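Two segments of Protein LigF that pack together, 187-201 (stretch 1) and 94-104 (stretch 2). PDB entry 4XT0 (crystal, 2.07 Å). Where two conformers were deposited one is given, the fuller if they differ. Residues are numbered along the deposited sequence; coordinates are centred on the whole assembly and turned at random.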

# COMPACT_ATOMS: atom_id res chain seq x y z
N TYR A 187 -16.91 8.86 11.71
CA TYR A 187 -15.54 8.42 11.47
C TYR A 187 -15.53 7.36 10.39
O TYR A 187 -16.58 6.79 10.07
CB TYR A 187 -14.91 7.88 12.77
CG TYR A 187 -14.73 8.94 13.85
CD1 TYR A 187 -13.70 9.88 13.77
CD2 TYR A 187 -15.56 8.99 14.96
CE1 TYR A 187 -13.52 10.83 14.74
CE2 TYR A 187 -15.39 9.97 15.95
CZ TYR A 187 -14.36 10.88 15.83
OH TYR A 187 -14.15 11.85 16.79
N LEU A 188 -14.36 7.05 9.83
CA LEU A 188 -14.34 6.20 8.64
C LEU A 188 -14.84 4.77 8.92
O LEU A 188 -15.55 4.20 8.09
CB LEU A 188 -12.94 6.19 8.02
CG LEU A 188 -12.59 7.55 7.40
CD1 LEU A 188 -11.12 7.64 7.01
CD2 LEU A 188 -13.49 7.85 6.19
N VAL A 189 -14.51 4.21 10.09
CA VAL A 189 -15.06 2.91 10.52
C VAL A 189 -16.05 3.17 11.65
O VAL A 189 -15.75 3.94 12.57
CB VAL A 189 -13.94 1.94 11.00
CG1 VAL A 189 -14.50 0.53 11.29
CG2 VAL A 189 -12.80 1.89 9.95
N ASP A 190 -17.22 2.53 11.62
CA ASP A 190 -18.33 2.97 12.47
C ASP A 190 -18.15 2.58 13.94
O ASP A 190 -18.98 2.93 14.77
CB ASP A 190 -19.69 2.46 11.93
CG ASP A 190 -19.78 0.93 11.83
OD1 ASP A 190 -18.98 0.19 12.45
OD2 ASP A 190 -20.72 0.46 11.14
N THR A 191 -17.07 1.87 14.25
CA THR A 191 -16.71 1.61 15.65
C THR A 191 -16.03 2.83 16.28
O THR A 191 -15.75 2.85 17.49
CB THR A 191 -15.76 0.40 15.79
OG1 THR A 191 -14.78 0.45 14.75
CG2 THR A 191 -16.55 -0.90 15.69
N GLY A 192 -15.77 3.85 15.47
CA GLY A 192 -15.23 5.10 15.98
C GLY A 192 -13.81 5.40 15.54
O GLY A 192 -13.24 4.70 14.70
N TYR A 193 -13.25 6.45 16.11
CA TYR A 193 -11.94 6.98 15.73
C TYR A 193 -10.85 5.92 15.74
O TYR A 193 -10.70 5.19 16.72
CB TYR A 193 -11.58 8.10 16.69
CG TYR A 193 -10.31 8.86 16.43
CD1 TYR A 193 -10.22 9.77 15.38
CD2 TYR A 193 -9.21 8.73 17.28
CE1 TYR A 193 -9.07 10.51 15.16
CE2 TYR A 193 -8.05 9.47 17.09
CZ TYR A 193 -7.99 10.36 16.02
OH TYR A 193 -6.87 11.13 15.82
N SER A 194 -10.08 5.85 14.65
CA SER A 194 -9.09 4.80 14.51
C SER A 194 -7.92 5.30 13.67
O SER A 194 -7.92 6.45 13.21
CB SER A 194 -9.70 3.54 13.87
OG SER A 194 -9.86 3.71 12.45
N LEU A 195 -6.93 4.43 13.48
CA LEU A 195 -5.82 4.68 12.56
C LEU A 195 -6.32 5.04 11.14
O LEU A 195 -5.64 5.77 10.43
CB LEU A 195 -4.89 3.46 12.48
CG LEU A 195 -4.16 3.04 13.76
CD1 LEU A 195 -3.20 1.89 13.46
CD2 LEU A 195 -3.44 4.22 14.42
N ALA A 196 -7.49 4.53 10.74
CA ALA A 196 -8.07 4.94 9.45
C ALA A 196 -8.25 6.45 9.37
O ALA A 196 -7.87 7.08 8.37
CB ALA A 196 -9.42 4.27 9.20
N ASP A 197 -8.86 7.02 10.41
CA ASP A 197 -9.07 8.47 10.44
C ASP A 197 -7.74 9.21 10.45
O ASP A 197 -7.55 10.17 9.70
CB ASP A 197 -9.93 8.87 11.65
CG ASP A 197 -11.26 8.13 11.65
OD1 ASP A 197 -12.15 8.50 10.84
OD2 ASP A 197 -11.40 7.16 12.44
N ILE A 198 -6.80 8.75 11.28
CA ILE A 198 -5.50 9.41 11.41
C ILE A 198 -4.73 9.42 10.07
O ILE A 198 -4.23 10.46 9.62
CB ILE A 198 -4.64 8.73 12.52
CG1 ILE A 198 -5.15 9.12 13.91
CG2 ILE A 198 -3.17 9.09 12.38
CD1 ILE A 198 -4.53 8.27 15.03
N CYS A 199 -4.66 8.26 9.41
CA CYS A 199 -3.90 8.16 8.16
C CYS A 199 -4.52 9.01 7.06
O CYS A 199 -3.80 9.63 6.27
CB CYS A 199 -3.80 6.69 7.72
SG CYS A 199 -2.77 5.63 8.82
N ASN A 200 -5.84 9.06 7.00
CA ASN A 200 -6.51 9.87 6.00
C ASN A 200 -6.44 11.35 6.34
O ASN A 200 -6.31 12.19 5.44
CB ASN A 200 -7.97 9.42 5.83
CG ASN A 200 -8.10 8.23 4.92
OD1 ASN A 200 -8.17 8.38 3.70
ND2 ASN A 200 -8.13 7.04 5.51
N PHE A 201 -6.54 11.66 7.63
CA PHE A 201 -6.44 13.05 8.11
C PHE A 201 -5.07 13.61 7.79
O PHE A 201 -4.93 14.78 7.46
CB PHE A 201 -6.72 13.14 9.62
CG PHE A 201 -6.65 14.53 10.20
CD1 PHE A 201 -7.75 15.37 10.17
CD2 PHE A 201 -5.49 14.98 10.81
CE1 PHE A 201 -7.70 16.66 10.72
CE2 PHE A 201 -5.42 16.27 11.36
CZ PHE A 201 -6.53 17.10 11.33
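Stretch 2, residues 94-104: FKRAEMRVWTK

The centre of the contact is apolar and forms where two helices run side by side in the same direction. Stretch 2 is helical throughout, part of a longer helix, and it packs against helix 195-201 with an angle of 8° between the N-to-C directions and a closest axial approach of 8.4 Å. At the middle of the contact A196 has its CA 5.2 Å from CA of M99. Its CB touches CB of W102 at 3.6 Å and CG of M99 at 3.9 Å, so the methyl group fits between two successive contact positions of the facing helix. T103, one residue further on, brings its CG2 to 3.7 Å from CA of A196, 3.7 Å from O of L195 and 3.7 Å from SG of C199. The side chain of M99, with chi1 and chi2 both t, reaches the start of helix 195-201, where its SD lies 3.8 Å from CB of L195 and its CG 3.4 Å from OG of S194. That serine is the N-cap: its OG accepts a hydrogen bond from N of A196 at 3.0 Å.

Ahead of the cap, stretch 1 is loop, and it continues the apolar surface along the same helix. V189 opens a type I turn that closes at G192 and directs its side chain toward stretch 2, with CG2 3.8 Å from CA of M99 and 4.1 Å from CD1 of W102, and CG1 3.8 Å from O of K95. W102 gives up the largest area in the contact. L188 covers one face of its indole, CD2 standing 3.8 Å from the centroid of the six-membered ring in a CH-pi contact. N200 approaches the same ring obliquely, its ND2 3.8 Å from CE3, while that amide donates to O of A196 at 2.9 Å within its own helix.

Toward the polar edge, two waters join the stretches. One water accepts from NE1 of W102 at 2.9 Å and donates to O of L188 at 2.5 Å and to OE2 of E98 at 2.6 Å, two acceptors that could not bond to each other. A second accepts from N of D190 at 2.9 Å and donates to OE2 of E98 at 2.5 Å, so a single carboxylate oxygen is linked to both loop residues. The outermost tie is direct: NZ of K95 donates to OD1 of D190 at 2.9 Å in a salt bridge, and the aliphatic part of the lysine packs on T191, CG to CG2 at 3.6 Å.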

# COMPACT_ATOMS: atom_id res chain seq x y z
N PHE A 94 -13.17 -7.85 12.17
CA PHE A 94 -13.78 -7.45 10.90
C PHE A 94 -13.68 -5.92 10.72
O PHE A 94 -13.40 -5.44 9.61
CB PHE A 94 -15.24 -7.90 10.82
CG PHE A 94 -15.94 -7.42 9.57
CD1 PHE A 94 -15.62 -7.95 8.33
CD2 PHE A 94 -16.94 -6.45 9.64
CE1 PHE A 94 -16.26 -7.51 7.16
CE2 PHE A 94 -17.59 -6.01 8.48
CZ PHE A 94 -17.25 -6.54 7.24
N LYS A 95 -13.85 -5.18 11.82
CA LYS A 95 -13.74 -3.71 11.78
C LYS A 95 -12.28 -3.29 11.63
O LYS A 95 -12.00 -2.30 10.96
CB LYS A 95 -14.37 -3.09 13.02
CG LYS A 95 -15.88 -3.35 13.14
CD LYS A 95 -16.63 -2.70 11.98
CE LYS A 95 -18.13 -3.02 12.05
NZ LYS A 95 -18.86 -2.28 11.01
N ARG A 96 -11.36 -4.04 12.24
CA ARG A 96 -9.93 -3.77 12.08
C ARG A 96 -9.51 -4.02 10.62
O ARG A 96 -8.66 -3.31 10.10
CB ARG A 96 -9.09 -4.63 13.04
CG ARG A 96 -7.60 -4.23 13.05
CD ARG A 96 -6.75 -5.06 14.05
NE ARG A 96 -7.12 -4.78 15.44
CZ ARG A 96 -6.43 -5.21 16.49
NH1 ARG A 96 -5.32 -5.93 16.35
NH2 ARG A 96 -6.85 -4.92 17.71
N ALA A 97 -10.12 -5.01 9.97
CA ALA A 97 -9.88 -5.24 8.53
C ALA A 97 -10.34 -4.05 7.69
O ALA A 97 -9.64 -3.59 6.79
CB ALA A 97 -10.59 -6.53 8.06
N GLU A 98 -11.54 -3.56 7.98
CA GLU A 98 -12.07 -2.41 7.28
C GLU A 98 -11.16 -1.19 7.47
O GLU A 98 -10.93 -0.42 6.53
CB GLU A 98 -13.49 -2.13 7.79
CG GLU A 98 -14.23 -1.06 7.07
CD GLU A 98 -15.68 -1.00 7.48
OE1 GLU A 98 -16.26 -2.08 7.76
OE2 GLU A 98 -16.24 0.12 7.54
N MET A 99 -10.64 -1.03 8.69
CA MET A 99 -9.66 0.01 9.00
C MET A 99 -8.43 -0.06 8.08
O MET A 99 -7.99 0.96 7.54
CB MET A 99 -9.23 -0.11 10.47
CG MET A 99 -8.31 1.02 10.99
SD MET A 99 -7.24 0.52 12.39
CE MET A 99 -6.16 -0.66 11.60
N ARG A 100 -7.88 -1.26 7.90
CA ARG A 100 -6.69 -1.45 7.06
C ARG A 100 -6.98 -1.19 5.60
O ARG A 100 -6.08 -0.76 4.88
CB ARG A 100 -6.11 -2.88 7.21
CG ARG A 100 -5.60 -3.17 8.61
CD ARG A 100 -4.72 -4.46 8.70
NE ARG A 100 -4.09 -4.42 10.02
CZ ARG A 100 -4.33 -5.28 11.00
NH1 ARG A 100 -5.14 -6.31 10.81
NH2 ARG A 100 -3.73 -5.11 12.18
N VAL A 101 -8.21 -1.46 5.15
CA VAL A 101 -8.58 -1.12 3.78
C VAL A 101 -8.41 0.40 3.60
O VAL A 101 -7.88 0.85 2.59
CB VAL A 101 -10.02 -1.56 3.43
CG1 VAL A 101 -10.43 -1.03 2.04
CG2 VAL A 101 -10.13 -3.10 3.43
N TRP A 102 -8.83 1.18 4.59
CA TRP A 102 -8.66 2.63 4.54
C TRP A 102 -7.20 3.06 4.60
O TRP A 102 -6.81 4.00 3.90
CB TRP A 102 -9.41 3.34 5.70
CG TRP A 102 -10.87 3.52 5.44
CD1 TRP A 102 -11.89 2.87 6.05
CD2 TRP A 102 -11.46 4.42 4.50
NE1 TRP A 102 -13.09 3.30 5.55
CE2 TRP A 102 -12.86 4.24 4.59
CE3 TRP A 102 -10.96 5.35 3.58
CZ2 TRP A 102 -13.76 4.97 3.81
CZ3 TRP A 102 -11.85 6.07 2.80
CH2 TRP A 102 -13.24 5.88 2.93
N THR A 103 -6.41 2.43 5.48
CA THR A 103 -5.05 2.92 5.67
C THR A 103 -4.20 2.55 4.45
O THR A 103 -3.35 3.32 4.03
CB THR A 103 -4.40 2.39 6.99
OG1 THR A 103 -4.34 0.96 7.00
CG2 THR A 103 -5.19 2.89 8.23
N LYS A 104 -4.42 1.38 3.87
CA LYS A 104 -3.63 0.99 2.71
C LYS A 104 -4.09 1.79 1.49
O LYS A 104 -3.30 2.05 0.58
CB LYS A 104 -3.72 -0.52 2.47
CG LYS A 104 -5.01 -1.00 1.76
CD LYS A 104 -5.16 -2.52 1.96
CE LYS A 104 -4.01 -3.31 1.32
NZ LYS A 104 -4.10 -3.25 -0.21
O HOH W 1 -15.73 2.43 6.40
O HOH W 2 -17.89 1.17 9.16